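Local coordinates for protein prolyl-tRNA synthetase (Naegleria fowleri, PDB 6NAB) that probably joins proline to its cognate tRNA in an ATP-dependent, two-step reaction that passes through a prolyl-adenylate, as class II prolyl-tRNA synthetases do, at residues 53-58 and 273-278; 98-103 and 147-152; 178-183 and 265-270. All coordinates share one frame; numbering follows the deposited sequence.

Contact 1 (53-58 and 273-278); sequences FVWESV and TRTLGV. With AMP (adenosine monophosphate), chain M.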
loop_
_atom_site.group_PDB
_atom_site.type_symbol
_atom_site.label_atom_id
_atom_site.label_comp_id
_atom_site.label_asym_id
_atom_site.label_seq_id
_atom_site.Cartn_x
_atom_site.Cartn_y
_atom_site.Cartn_z
ATOM N N PHE B 53 -6.994 8.214 -5.292
ATOM C CA PHE B 53 -8.003 8.386 -4.253
ATOM C C PHE B 53 -9.128 7.360 -4.379
ATOM O O PHE B 53 -9.643 6.872 -3.362
ATOM C CB PHE B 53 -8.563 9.810 -4.302
ATOM C CG PHE B 53 -9.609 10.078 -3.260
ATOM C CD1 PHE B 53 -9.256 10.607 -2.021
ATOM C CD2 PHE B 53 -10.950 9.780 -3.509
ATOM C CE1 PHE B 53 -10.221 10.839 -1.044
ATOM C CE2 PHE B 53 -11.913 9.997 -2.540
ATOM C CZ PHE B 53 -11.551 10.536 -1.309
ATOM N N VAL B 54 -9.554 7.048 -5.610
ATOM C CA VAL B 54 -10.602 6.043 -5.797
ATOM C C VAL B 54 -10.141 4.689 -5.266
ATOM O O VAL B 54 -10.881 3.990 -4.561
ATOM C CB VAL B 54 -11.014 5.954 -7.278
ATOM C CG1 VAL B 54 -12.045 4.807 -7.498
ATOM C CG2 VAL B 54 -11.581 7.294 -7.744
ATOM N N TRP B 55 -8.908 4.300 -5.584
ATOM C CA TRP B 55 -8.431 2.996 -5.119
ATOM C C TRP B 55 -8.230 2.984 -3.607
ATOM O O TRP B 55 -8.501 1.973 -2.954
ATOM C CB TRP B 55 -7.143 2.599 -5.834
ATOM C CG TRP B 55 -6.643 1.211 -5.474
ATOM C CD1 TRP B 55 -5.441 0.908 -4.888
ATOM C CD2 TRP B 55 -7.310 -0.050 -5.693
ATOM N NE1 TRP B 55 -5.321 -0.456 -4.727
ATOM C CE2 TRP B 55 -6.452 -1.068 -5.204
ATOM C CE3 TRP B 55 -8.544 -0.415 -6.236
ATOM C CZ2 TRP B 55 -6.792 -2.426 -5.243
ATOM C CZ3 TRP B 55 -8.884 -1.790 -6.284
ATOM C CH2 TRP B 55 -8.008 -2.768 -5.796
ATOM N N GLU B 56 -7.759 4.097 -3.028
ATOM C CA GLU B 56 -7.672 4.170 -1.568
ATOM C C GLU B 56 -9.053 4.065 -0.929
ATOM O O GLU B 56 -9.201 3.499 0.160
ATOM C CB GLU B 56 -6.992 5.472 -1.128
ATOM C CG GLU B 56 -5.510 5.564 -1.454
ATOM C CD GLU B 56 -4.895 6.875 -0.939
ATOM O OE1 GLU B 56 -5.612 7.895 -0.891
ATOM O OE2 GLU B 56 -3.699 6.892 -0.600
ATOM N N SER B 57 -10.070 4.646 -1.573
ATOM C CA SER B 57 -11.434 4.523 -1.070
ATOM C C SER B 57 -11.901 3.071 -1.107
ATOM O O SER B 57 -12.536 2.591 -0.158
ATOM C CB SER B 57 -12.380 5.412 -1.885
ATOM O OG SER B 57 -12.010 6.785 -1.746
ATOM N N VAL B 58 -11.605 2.359 -2.200
ATOM C CA VAL B 58 -11.925 0.940 -2.247
ATOM C C VAL B 58 -11.194 0.208 -1.140
ATOM O O VAL B 58 -11.782 -0.634 -0.443
ATOM C CB VAL B 58 -11.583 0.352 -3.630
ATOM C CG1 VAL B 58 -11.732 -1.180 -3.612
ATOM C CG2 VAL B 58 -12.461 0.977 -4.707
ATOM N N THR B 273 -7.185 -2.722 -9.584
ATOM C CA THR B 273 -7.475 -1.413 -10.163
ATOM C C THR B 273 -8.213 -1.500 -11.500
ATOM O O THR B 273 -8.550 -0.461 -12.070
ATOM C CB THR B 273 -6.182 -0.594 -10.301
ATOM O OG1 THR B 273 -5.098 -1.416 -10.777
ATOM C CG2 THR B 273 -5.810 -0.006 -8.936
ATOM N N ARG B 274 -8.508 -2.707 -12.003
ATOM C CA ARG B 274 -9.455 -2.821 -13.109
ATOM C C ARG B 274 -10.783 -2.140 -12.771
ATOM O O ARG B 274 -11.445 -1.579 -13.658
ATOM C CB ARG B 274 -9.666 -4.304 -13.437
ATOM C CG ARG B 274 -10.828 -4.590 -14.370
ATOM C CD ARG B 274 -10.858 -6.076 -14.764
ATOM N NE ARG B 274 -9.706 -6.448 -15.584
ATOM C CZ ARG B 274 -9.447 -7.692 -15.975
ATOM N NH1 ARG B 274 -10.265 -8.680 -15.610
ATOM N NH2 ARG B 274 -8.368 -7.947 -16.721
ATOM N N THR B 275 -11.167 -2.171 -11.488
ATOM C CA THR B 275 -12.363 -1.488 -10.987
ATOM C C THR B 275 -12.478 -0.065 -11.505
ATOM O O THR B 275 -13.572 0.388 -11.863
ATOM C CB THR B 275 -12.363 -1.442 -9.457
ATOM O OG1 THR B 275 -11.110 -0.898 -8.982
ATOM C CG2 THR B 275 -12.598 -2.846 -8.869
ATOM N N LEU B 276 -11.367 0.675 -11.488
ATOM C CA LEU B 276 -11.402 2.069 -11.920
ATOM C C LEU B 276 -11.762 2.177 -13.396
ATOM O O LEU B 276 -12.537 3.055 -13.792
ATOM C CB LEU B 276 -10.055 2.735 -11.654
ATOM C CG LEU B 276 -9.821 3.298 -10.246
ATOM C CD1 LEU B 276 -9.868 2.235 -9.170
ATOM C CD2 LEU B 276 -8.508 4.037 -10.203
ATOM N N GLY B 277 -11.196 1.301 -14.230
ATOM C CA GLY B 277 -11.520 1.342 -15.645
ATOM C C GLY B 277 -12.986 1.063 -15.909
ATOM O O GLY B 277 -13.621 1.734 -16.730
ATOM N N VAL B 278 -13.547 0.077 -15.208
ATOM C CA VAL B 278 -14.971 -0.228 -15.348
ATOM C C VAL B 278 -15.809 0.973 -14.929
ATOM O O VAL B 278 -16.760 1.363 -15.618
ATOM C CB VAL B 278 -15.326 -1.485 -14.536
ATOM C CG1 VAL B 278 -16.844 -1.706 -14.533
ATOM C CG2 VAL B 278 -14.599 -2.710 -15.134
HETATM P P AMP M . -7.790 -13.465 -12.740
HETATM O O1P AMP M . -6.493 -14.238 -12.254
HETATM O O2P AMP M . -7.988 -13.273 -14.275
HETATM O O3P AMP M . -8.995 -14.097 -12.051
HETATM O "O5'" AMP M . -7.805 -11.992 -12.126
HETATM C "C5'" AMP M . -7.606 -11.757 -10.734
HETATM C "C4'" AMP M . -7.913 -10.325 -10.379
HETATM O "O4'" AMP M . -6.967 -9.463 -11.068
HETATM C "C3'" AMP M . -9.301 -9.856 -10.801
HETATM O "O3'" AMP M . -9.803 -8.910 -9.856
HETATM C "C2'" AMP M . -9.041 -9.196 -12.162
HETATM O "O2'" AMP M . -9.979 -8.207 -12.507
HETATM C "C1'" AMP M . -7.645 -8.608 -11.973
HETATM N N9 AMP M . -6.821 -8.540 -13.191
HETATM C C8 AMP M . -6.325 -9.600 -13.901
HETATM N N7 AMP M . -5.455 -9.266 -14.827
HETATM C C5 AMP M . -5.384 -7.888 -14.727
HETATM C C6 AMP M . -4.618 -6.924 -15.415
HETATM N N6 AMP M . -3.726 -7.223 -16.368
HETATM N N1 AMP M . -4.777 -5.625 -15.065
HETATM C C2 AMP M . -5.641 -5.325 -14.090
HETATM N N3 AMP M . -6.413 -6.147 -13.366
HETATM C C4 AMP M . -6.233 -7.419 -13.732
#
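Trp55 reaches from helix 49-68 onto the turn that opens helix 274-283, and its indole makes the largest share of this buried contact. From CB the side chain leaves with CG anti to the backbone N (chi1 -176°), which swings the ring out to the second helix. CG and CD1 come first, and over them, on one face, lies the methyl of Thr273: CG2 stands 3.8 Å from the centroid of the five-membered ring of Trp55, a CH-pi contact 19° off the ring normal. The same methyl is closest to the ring-fusion atom, at 3.6 Å from Trp55 CD2. Further out, Trp55 CE3 approaches Leu276 CD1 at 4.2 Å, and Trp55 CZ3 lies 3.6 Å from Thr275 OG1, a hydroxyl hydrogen-bonded to Ser272 O. At the far rim CZ3 and CH2 also lie close to Thr273 N.

Strand 261-272 leading into helix 274-283, with Arg274 stacked on the nucleotide, is consistent with motif 3 of class II synthetases. The short helix axes run 116° apart and approach to 10.2 Å. Branched aliphatics fill the space between the helices beside the indole, Val54 CG1 meeting Leu276 CD1 at 3.8 Å as the two side chains run in opposite senses alongside one another. Arg274 turns from this apolar layer to AMP, its guanidinium face over N9; Ile160 O and Gln235 O accept from its NE and NH1.

Contact 2 (98-103 and 147-152); sequences EVAWVT and NVVRWE. With AMP (adenosine monophosphate), chain M; PRO (proline), chain N.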
loop_
_atom_site.group_PDB
_atom_site.type_symbol
_atom_site.label_atom_id
_atom_site.label_comp_id
_atom_site.label_asym_id
_atom_site.label_seq_id
_atom_site.Cartn_x
_atom_site.Cartn_y
_atom_site.Cartn_z
ATOM N N GLU B 98 3.455 -15.190 -18.970
ATOM C CA GLU B 98 3.283 -13.837 -18.455
ATOM C C GLU B 98 4.246 -13.479 -17.323
ATOM O O GLU B 98 4.138 -12.381 -16.763
ATOM C CB GLU B 98 1.838 -13.649 -17.976
ATOM C CG GLU B 98 0.801 -13.731 -19.104
ATOM C CD GLU B 98 -0.636 -13.596 -18.611
ATOM O OE1 GLU B 98 -1.534 -13.449 -19.466
ATOM O OE2 GLU B 98 -0.867 -13.624 -17.375
ATOM N N VAL B 99 5.171 -14.362 -16.960
ATOM C CA VAL B 99 6.055 -14.127 -15.814
ATOM C C VAL B 99 7.298 -13.356 -16.262
ATOM O O VAL B 99 7.969 -13.738 -17.233
ATOM C CB VAL B 99 6.439 -15.455 -15.141
ATOM C CG1 VAL B 99 7.600 -15.244 -14.186
ATOM C CG2 VAL B 99 5.240 -16.043 -14.405
ATOM N N ALA B 100 7.584 -12.250 -15.569
ATOM C CA ALA B 100 8.779 -11.442 -15.805
ATOM C C ALA B 100 9.932 -11.935 -14.932
ATOM O O ALA B 100 9.754 -12.197 -13.742
ATOM C CB ALA B 100 8.500 -9.964 -15.508
ATOM N N TRP B 101 11.118 -12.039 -15.526
ATOM C CA TRP B 101 12.273 -12.637 -14.873
ATOM C C TRP B 101 13.382 -11.613 -14.695
ATOM O O TRP B 101 13.801 -10.972 -15.664
ATOM C CB TRP B 101 12.808 -13.822 -15.675
ATOM C CG TRP B 101 11.923 -15.006 -15.623
ATOM C CD1 TRP B 101 10.936 -15.342 -16.506
ATOM C CD2 TRP B 101 11.928 -16.018 -14.618
ATOM N NE1 TRP B 101 10.335 -16.514 -16.112
ATOM C CE2 TRP B 101 10.930 -16.950 -14.956
ATOM C CE3 TRP B 101 12.691 -16.232 -13.465
ATOM C CZ2 TRP B 101 10.672 -18.079 -14.185
ATOM C CZ3 TRP B 101 12.430 -17.352 -12.696
ATOM C CH2 TRP B 101 11.428 -18.264 -13.063
ATOM N N VAL B 102 13.869 -11.499 -13.462
ATOM C CA VAL B 102 15.060 -10.719 -13.143
ATOM C C VAL B 102 16.267 -11.616 -13.348
ATOM O O VAL B 102 16.370 -12.674 -12.717
ATOM C CB VAL B 102 15.015 -10.202 -11.694
ATOM C CG1 VAL B 102 16.328 -9.496 -11.352
ATOM C CG2 VAL B 102 13.823 -9.300 -11.479
ATOM N N THR B 103 17.190 -11.193 -14.217
ATOM C CA THR B 103 18.351 -12.004 -14.554
ATOM C C THR B 103 19.685 -11.297 -14.356
ATOM O O THR B 103 20.724 -11.940 -14.526
ATOM C CB THR B 103 18.283 -12.498 -16.009
ATOM O OG1 THR B 103 18.444 -11.385 -16.892
ATOM C CG2 THR B 103 16.933 -13.180 -16.289
ATOM N N ASN B 147 1.363 -4.753 -5.516
ATOM C CA ASN B 147 1.449 -4.692 -6.965
ATOM C C ASN B 147 1.815 -6.068 -7.520
ATOM O O ASN B 147 2.508 -6.861 -6.879
ATOM C CB ASN B 147 2.474 -3.640 -7.421
ATOM C CG ASN B 147 3.864 -3.857 -6.823
ATOM O OD1 ASN B 147 4.029 -4.530 -5.805
ATOM N ND2 ASN B 147 4.869 -3.280 -7.467
ATOM N N VAL B 148 1.318 -6.364 -8.711
ATOM C CA VAL B 148 1.619 -7.627 -9.363
ATOM C C VAL B 148 1.944 -7.345 -10.821
ATOM O O VAL B 148 1.562 -6.316 -11.381
ATOM C CB VAL B 148 0.465 -8.643 -9.223
ATOM C CG1 VAL B 148 0.603 -9.393 -7.898
ATOM C CG2 VAL B 148 -0.849 -7.927 -9.241
ATOM N N VAL B 149 2.684 -8.270 -11.425
ATOM C CA VAL B 149 3.197 -8.135 -12.791
ATOM C C VAL B 149 2.749 -9.329 -13.629
ATOM O O VAL B 149 3.048 -10.482 -13.293
ATOM C CB VAL B 149 4.731 -8.012 -12.796
ATOM C CG1 VAL B 149 5.276 -8.017 -14.204
ATOM C CG2 VAL B 149 5.191 -6.731 -12.003
ATOM N N ARG B 150 2.052 -9.052 -14.725
ATOM C CA ARG B 150 1.727 -10.070 -15.720
ATOM C C ARG B 150 2.078 -9.487 -17.074
ATOM O O ARG B 150 1.492 -8.481 -17.491
ATOM C CB ARG B 150 0.249 -10.471 -15.657
ATOM C CG ARG B 150 -0.112 -11.202 -14.351
ATOM C CD ARG B 150 -1.582 -11.666 -14.284
ATOM N NE ARG B 150 -1.931 -12.086 -12.915
ATOM C CZ ARG B 150 -3.094 -12.622 -12.547
ATOM N NH1 ARG B 150 -4.066 -12.832 -13.444
ATOM N NH2 ARG B 150 -3.292 -12.947 -11.268
ATOM N N TRP B 151 3.062 -10.085 -17.741
ATOM C CA TRP B 151 3.541 -9.544 -19.009
ATOM C C TRP B 151 2.540 -9.921 -20.098
ATOM O O TRP B 151 2.768 -10.797 -20.931
ATOM C CB TRP B 151 4.948 -10.025 -19.321
ATOM C CG TRP B 151 5.725 -8.962 -20.010
ATOM C CD1 TRP B 151 6.072 -8.916 -21.333
ATOM C CD2 TRP B 151 6.194 -7.745 -19.429
ATOM N NE1 TRP B 151 6.762 -7.759 -21.597
ATOM C CE2 TRP B 151 6.845 -7.020 -20.445
ATOM C CE3 TRP B 151 6.136 -7.201 -18.140
ATOM C CZ2 TRP B 151 7.440 -5.779 -20.212
ATOM C CZ3 TRP B 151 6.726 -5.968 -17.910
ATOM C CH2 TRP B 151 7.366 -5.271 -18.939
ATOM N N GLU B 152 1.402 -9.226 -20.059
ATOM C CA GLU B 152 0.254 -9.545 -20.897
ATOM C C GLU B 152 0.639 -9.618 -22.370
ATOM O O GLU B 152 1.372 -8.767 -22.883
ATOM C CB GLU B 152 -0.841 -8.491 -20.683
ATOM C CG GLU B 152 -1.332 -8.382 -19.231
ATOM C CD GLU B 152 -2.371 -9.456 -18.883
ATOM O OE1 GLU B 152 -3.021 -10.013 -19.813
ATOM O OE2 GLU B 152 -2.509 -9.759 -17.679
HETATM P P AMP M . -7.790 -13.465 -12.740
HETATM O O1P AMP M . -6.493 -14.238 -12.254
HETATM O O2P AMP M . -7.988 -13.273 -14.275
HETATM O O3P AMP M . -8.995 -14.097 -12.051
HETATM O "O5'" AMP M . -7.805 -11.992 -12.126
HETATM C "C5'" AMP M . -7.606 -11.757 -10.734
HETATM C "C4'" AMP M . -7.913 -10.325 -10.379
HETATM O "O4'" AMP M . -6.967 -9.463 -11.068
HETATM C "C3'" AMP M . -9.301 -9.856 -10.801
HETATM O "O3'" AMP M . -9.803 -8.910 -9.856
HETATM C "C2'" AMP M . -9.041 -9.196 -12.162
HETATM O "O2'" AMP M . -9.979 -8.207 -12.507
HETATM C "C1'" AMP M . -7.645 -8.608 -11.973
HETATM N N9 AMP M . -6.821 -8.540 -13.191
HETATM C C8 AMP M . -6.325 -9.600 -13.901
HETATM N N7 AMP M . -5.455 -9.266 -14.827
HETATM C C5 AMP M . -5.384 -7.888 -14.727
HETATM C C6 AMP M . -4.618 -6.924 -15.415
HETATM N N6 AMP M . -3.726 -7.223 -16.368
HETATM N N1 AMP M . -4.777 -5.625 -15.065
HETATM C C2 AMP M . -5.641 -5.325 -14.090
HETATM N N3 AMP M . -6.413 -6.147 -13.366
HETATM C C4 AMP M . -6.233 -7.419 -13.732
HETATM N N PRO N . -4.699 -15.322 -6.949
HETATM C CA PRO N . -5.978 -15.358 -7.670
HETATM C C PRO N . -5.846 -14.812 -9.091
HETATM O O PRO N . -6.834 -14.747 -9.837
HETATM C CB PRO N . -6.894 -14.465 -6.819
HETATM C CG PRO N . -5.931 -13.538 -6.081
HETATM C CD PRO N . -4.738 -14.407 -5.790
HETATM O OXT PRO N . -4.747 -14.441 -9.526
HETATM O O HOH W 1 -3.969 -12.409 -19.158
HETATM O O HOH W 2 -3.415 -14.061 -16.591
HETATM O O HOH W 3 5.715 -11.615 -13.456
#
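Glu98 and Trp151 are joined backbone to backbone: Trp151 N donates to Glu98 O at 2.7 Å, nearly straight at 178°. Arg150 CA adds a CA-H...O contact to the same oxygen. Beside this pair a water bridges Ala100 N and Val149 O, accepting from the first and donating to the second, so it spans two backbone groups that do not bond directly.

Apolar contact is slight. The small methyl of Ala100 fits against the branch of Val149, CB to CG1 4.0 Å, and lies obliquely to the Trp151 ring. Strand 100-105 pairs antiparallel with a strand of the second subunit, so the sheet runs on across the dimer interface, whereas strand 140-149 belongs to the catalytic sheet; Trp151, centre of an inverse gamma turn, lies just past its end. In class II synthetases an arginine of motif 2 grips substrate and phosphate, and Arg150 is placed consistently with that role.

Charged groups form the third set. The extended Arg150 chain brings the guanidinium up edge-on, with AMP O1P and proline OXT near its plane: NH1 donates fairly straight to O1P at 3.0 Å, NH2 to OXT in a short but bent bond of 2.7 Å, while Pro118 O takes NE. Glu98 OE2 crosses the aliphatic part of Arg150 at a slant, 3.7 Å from Arg150 CD, and does not pair with the guanidinium directly. Glu98 OE1 and Glu152 OE1 approach to 3.8 Å, probably made tolerable by a water donating to both and by the Glu152-Arg161 salt bridge. Glu152, bent at chi2 (-82°), accepts from AMP N6 through OE2 at 3.1 Å.

Contact 3 (178-183 and 265-270); sequences EEADEE and YQNSWG. With PRO (proline), chain N; AMP (adenosine monophosphate), chain M.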
loop_
_atom_site.group_PDB
_atom_site.type_symbol
_atom_site.label_atom_id
_atom_site.label_comp_id
_atom_site.label_asym_id
_atom_site.label_seq_id
_atom_site.Cartn_x
_atom_site.Cartn_y
_atom_site.Cartn_z
ATOM N N GLU B 178 -17.012 -27.175 3.363
ATOM C CA GLU B 178 -18.174 -26.349 3.673
ATOM C C GLU B 178 -17.752 -24.952 4.115
ATOM O O GLU B 178 -18.292 -23.946 3.642
ATOM C CB GLU B 178 -19.020 -27.026 4.753
ATOM C CG GLU B 178 -19.438 -28.465 4.430
ATOM C CD GLU B 178 -18.435 -29.508 4.914
ATOM O OE1 GLU B 178 -17.620 -29.992 4.094
ATOM O OE2 GLU B 178 -18.464 -29.839 6.121
ATOM N N GLU B 179 -16.786 -24.870 5.033
ATOM C CA GLU B 179 -16.295 -23.562 5.472
ATOM C C GLU B 179 -15.677 -22.794 4.317
ATOM O O GLU B 179 -15.869 -21.576 4.187
ATOM C CB GLU B 179 -15.256 -23.729 6.584
ATOM C CG GLU B 179 -15.821 -24.020 7.959
ATOM C CD GLU B 179 -14.736 -24.115 9.028
ATOM O OE1 GLU B 179 -13.822 -23.259 9.041
ATOM O OE2 GLU B 179 -14.801 -25.046 9.859
ATOM N N ALA B 180 -14.914 -23.483 3.472
ATOM C CA ALA B 180 -14.282 -22.805 2.350
ATOM C C ALA B 180 -15.331 -22.263 1.374
ATOM O O ALA B 180 -15.241 -21.113 0.933
ATOM C CB ALA B 180 -13.304 -23.757 1.661
ATOM N N ASP B 181 -16.348 -23.079 1.044
ATOM C CA ASP B 181 -17.404 -22.644 0.124
ATOM C C ASP B 181 -18.105 -21.393 0.637
ATOM O O ASP B 181 -18.394 -20.469 -0.132
ATOM C CB ASP B 181 -18.442 -23.751 -0.076
ATOM C CG ASP B 181 -17.943 -24.890 -0.938
ATOM O OD1 ASP B 181 -17.016 -24.688 -1.746
ATOM O OD2 ASP B 181 -18.513 -25.992 -0.820
ATOM N N GLU B 182 -18.450 -21.380 1.929
ATOM C CA GLU B 182 -19.098 -20.209 2.510
ATOM C C GLU B 182 -18.268 -18.948 2.296
ATOM O O GLU B 182 -18.813 -17.895 1.942
ATOM C CB GLU B 182 -19.347 -20.424 4.001
ATOM C CG GLU B 182 -19.957 -19.208 4.685
ATOM C CD GLU B 182 -20.086 -19.379 6.190
ATOM O OE1 GLU B 182 -19.155 -19.936 6.812
ATOM O OE2 GLU B 182 -21.116 -18.949 6.752
ATOM N N GLU B 183 -16.946 -19.028 2.499
ATOM C CA GLU B 183 -16.132 -17.833 2.322
ATOM C C GLU B 183 -16.128 -17.363 0.871
ATOM O O GLU B 183 -16.172 -16.155 0.611
ATOM C CB GLU B 183 -14.690 -18.053 2.789
ATOM C CG GLU B 183 -13.890 -16.741 2.683
ATOM C CD GLU B 183 -12.380 -16.904 2.755
ATOM O OE1 GLU B 183 -11.803 -17.615 1.902
ATOM O OE2 GLU B 183 -11.767 -16.302 3.668
ATOM N N TYR B 265 -8.387 -27.168 3.016
ATOM C CA TYR B 265 -9.155 -26.613 1.905
ATOM C C TYR B 265 -8.846 -25.130 1.809
ATOM O O TYR B 265 -8.845 -24.430 2.829
ATOM C CB TYR B 265 -10.659 -26.825 2.100
ATOM C CG TYR B 265 -11.086 -28.250 1.874
ATOM C CD1 TYR B 265 -11.550 -28.660 0.628
ATOM C CD2 TYR B 265 -10.997 -29.198 2.889
ATOM C CE1 TYR B 265 -11.932 -29.976 0.401
ATOM C CE2 TYR B 265 -11.378 -30.529 2.665
ATOM C CZ TYR B 265 -11.845 -30.902 1.418
ATOM O OH TYR B 265 -12.225 -32.201 1.180
ATOM N N GLN B 266 -8.573 -24.652 0.593
ATOM C CA GLN B 266 -8.124 -23.281 0.417
ATOM C C GLN B 266 -8.957 -22.514 -0.605
ATOM O O GLN B 266 -9.510 -23.080 -1.557
ATOM C CB GLN B 266 -6.663 -23.240 -0.005
ATOM C CG GLN B 266 -5.689 -23.796 1.042
ATOM C CD GLN B 266 -4.292 -23.777 0.500
ATOM O OE1 GLN B 266 -3.841 -24.742 -0.134
ATOM N NE2 GLN B 266 -3.614 -22.651 0.680
ATOM N N ASN B 267 -9.002 -21.196 -0.400
ATOM C CA ASN B 267 -9.544 -20.232 -1.352
ATOM C C ASN B 267 -8.486 -19.173 -1.629
ATOM O O ASN B 267 -7.603 -18.919 -0.803
ATOM C CB ASN B 267 -10.788 -19.491 -0.818
ATOM C CG ASN B 267 -11.905 -20.414 -0.377
ATOM O OD1 ASN B 267 -12.127 -21.480 -0.954
ATOM N ND2 ASN B 267 -12.625 -19.999 0.668
ATOM N N SER B 268 -8.607 -18.516 -2.775
ATOM C CA SER B 268 -7.931 -17.244 -2.976
ATOM C C SER B 268 -8.865 -16.327 -3.754
ATOM O O SER B 268 -9.749 -16.788 -4.484
ATOM C CB SER B 268 -6.554 -17.408 -3.674
ATOM O OG SER B 268 -6.677 -17.814 -5.026
ATOM N N TRP B 269 -8.719 -15.020 -3.537
ATOM C CA TRP B 269 -9.662 -14.079 -4.130
ATOM C C TRP B 269 -8.969 -12.736 -4.323
ATOM O O TRP B 269 -8.213 -12.290 -3.454
ATOM C CB TRP B 269 -10.937 -13.927 -3.272
ATOM C CG TRP B 269 -10.772 -14.250 -1.798
ATOM C CD1 TRP B 269 -10.880 -15.476 -1.211
ATOM C CD2 TRP B 269 -10.447 -13.324 -0.733
ATOM N NE1 TRP B 269 -10.650 -15.374 0.158
ATOM C CE2 TRP B 269 -10.403 -14.062 0.470
ATOM C CE3 TRP B 269 -10.235 -11.937 -0.683
ATOM C CZ2 TRP B 269 -10.110 -13.467 1.710
ATOM C CZ3 TRP B 269 -9.943 -11.346 0.544
ATOM C CH2 TRP B 269 -9.890 -12.114 1.727
ATOM N N GLY B 270 -9.241 -12.101 -5.462
ATOM C CA GLY B 270 -8.570 -10.867 -5.827
ATOM C C GLY B 270 -9.414 -9.826 -6.543
ATOM O O GLY B 270 -10.233 -10.143 -7.413
HETATM N N PRO N . -4.699 -15.322 -6.949
HETATM C CA PRO N . -5.978 -15.358 -7.670
HETATM C C PRO N . -5.846 -14.812 -9.091
HETATM O O PRO N . -6.834 -14.747 -9.837
HETATM C CB PRO N . -6.894 -14.465 -6.819
HETATM C CG PRO N . -5.931 -13.538 -6.081
HETATM C CD PRO N . -4.738 -14.407 -5.790
HETATM O OXT PRO N . -4.747 -14.441 -9.526
HETATM P P AMP M . -7.790 -13.465 -12.740
HETATM O O1P AMP M . -6.493 -14.238 -12.254
HETATM O O2P AMP M . -7.988 -13.273 -14.275
HETATM O O3P AMP M . -8.995 -14.097 -12.051
HETATM O "O5'" AMP M . -7.805 -11.992 -12.126
HETATM C "C5'" AMP M . -7.606 -11.757 -10.734
HETATM C "C4'" AMP M . -7.913 -10.325 -10.379
HETATM O "O4'" AMP M . -6.967 -9.463 -11.068
HETATM C "C3'" AMP M . -9.301 -9.856 -10.801
HETATM O "O3'" AMP M . -9.803 -8.910 -9.856
HETATM C "C2'" AMP M . -9.041 -9.196 -12.162
HETATM O "O2'" AMP M . -9.979 -8.207 -12.507
HETATM C "C1'" AMP M . -7.645 -8.608 -11.973
HETATM N N9 AMP M . -6.821 -8.540 -13.191
HETATM C C8 AMP M . -6.325 -9.600 -13.901
HETATM N N7 AMP M . -5.455 -9.266 -14.827
HETATM C C5 AMP M . -5.384 -7.888 -14.727
HETATM C C6 AMP M . -4.618 -6.924 -15.415
HETATM N N6 AMP M . -3.726 -7.223 -16.368
HETATM N N1 AMP M . -4.777 -5.625 -15.065
HETATM C C2 AMP M . -5.641 -5.325 -14.090
HETATM N N3 AMP M . -6.413 -6.147 -13.366
HETATM C C4 AMP M . -6.233 -7.419 -13.732
#
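Helix 178-183 lies along strand 265-270 with their N-to-C directions only 11° apart and the short axes 8.0 Å from each other at closest. A small residue suits that spacing: Ala180 CB rests against Tyr265 CB at 4.1 Å. The polar work falls to Asn267, whose amide nitrogen has two hydrogens to give. One goes to the helix carbonyl Ala180 O at 2.9 Å, from a position tilted out of the carbonyl plane. The other runs almost straight, at 173°, to Glu183 OE1 at 2.8 Å, meeting that oxygen on its anti side. Glu183, extended beyond CG, also receives a weak bond from Trp269 NE1 at 3.1 Å; the carboxylate stands nearly perpendicular to the indole (86°), with OE1 at the ring edge. Ser172 OG bonds Glu183 OE2 and His241 ND1 bonds Asn267 OD1, extending the network.

In this class II core the helix thereby covers one side of the strand. Gly270, with no side chain, packs bare backbone against the proline ring, and Ser268 OG, as a second-shell group, bonds Glu121, which also binds the proline. The donors probably stabilise the negative charge of the buried Glu183 carboxylate, while the Asn267 amide is fixed by its two ND2 bonds and by His241 at OD1.

All three contacts are largely buried, but contact 1 is the most central, its centre about 7 Å from that of the chain, against 21 Å for contact 2 and 20 Å for contact 3. Chemistry follows place: contact 1 is aromatic and aliphatic helix packing, contact 3 a side-chain hydrogen-bond network between helix and sheet, and contact 2, beside the subunit interface, relies on charges, waters and one backbone bond. Contacts 1 and 3 adjoin in sequence, since strand 261-272 leads through Thr273 into helix 274-283. Contacts 2 and 3 both reach the strands of the catalytic core and both touch proline, and each of the three has a residue at AMP.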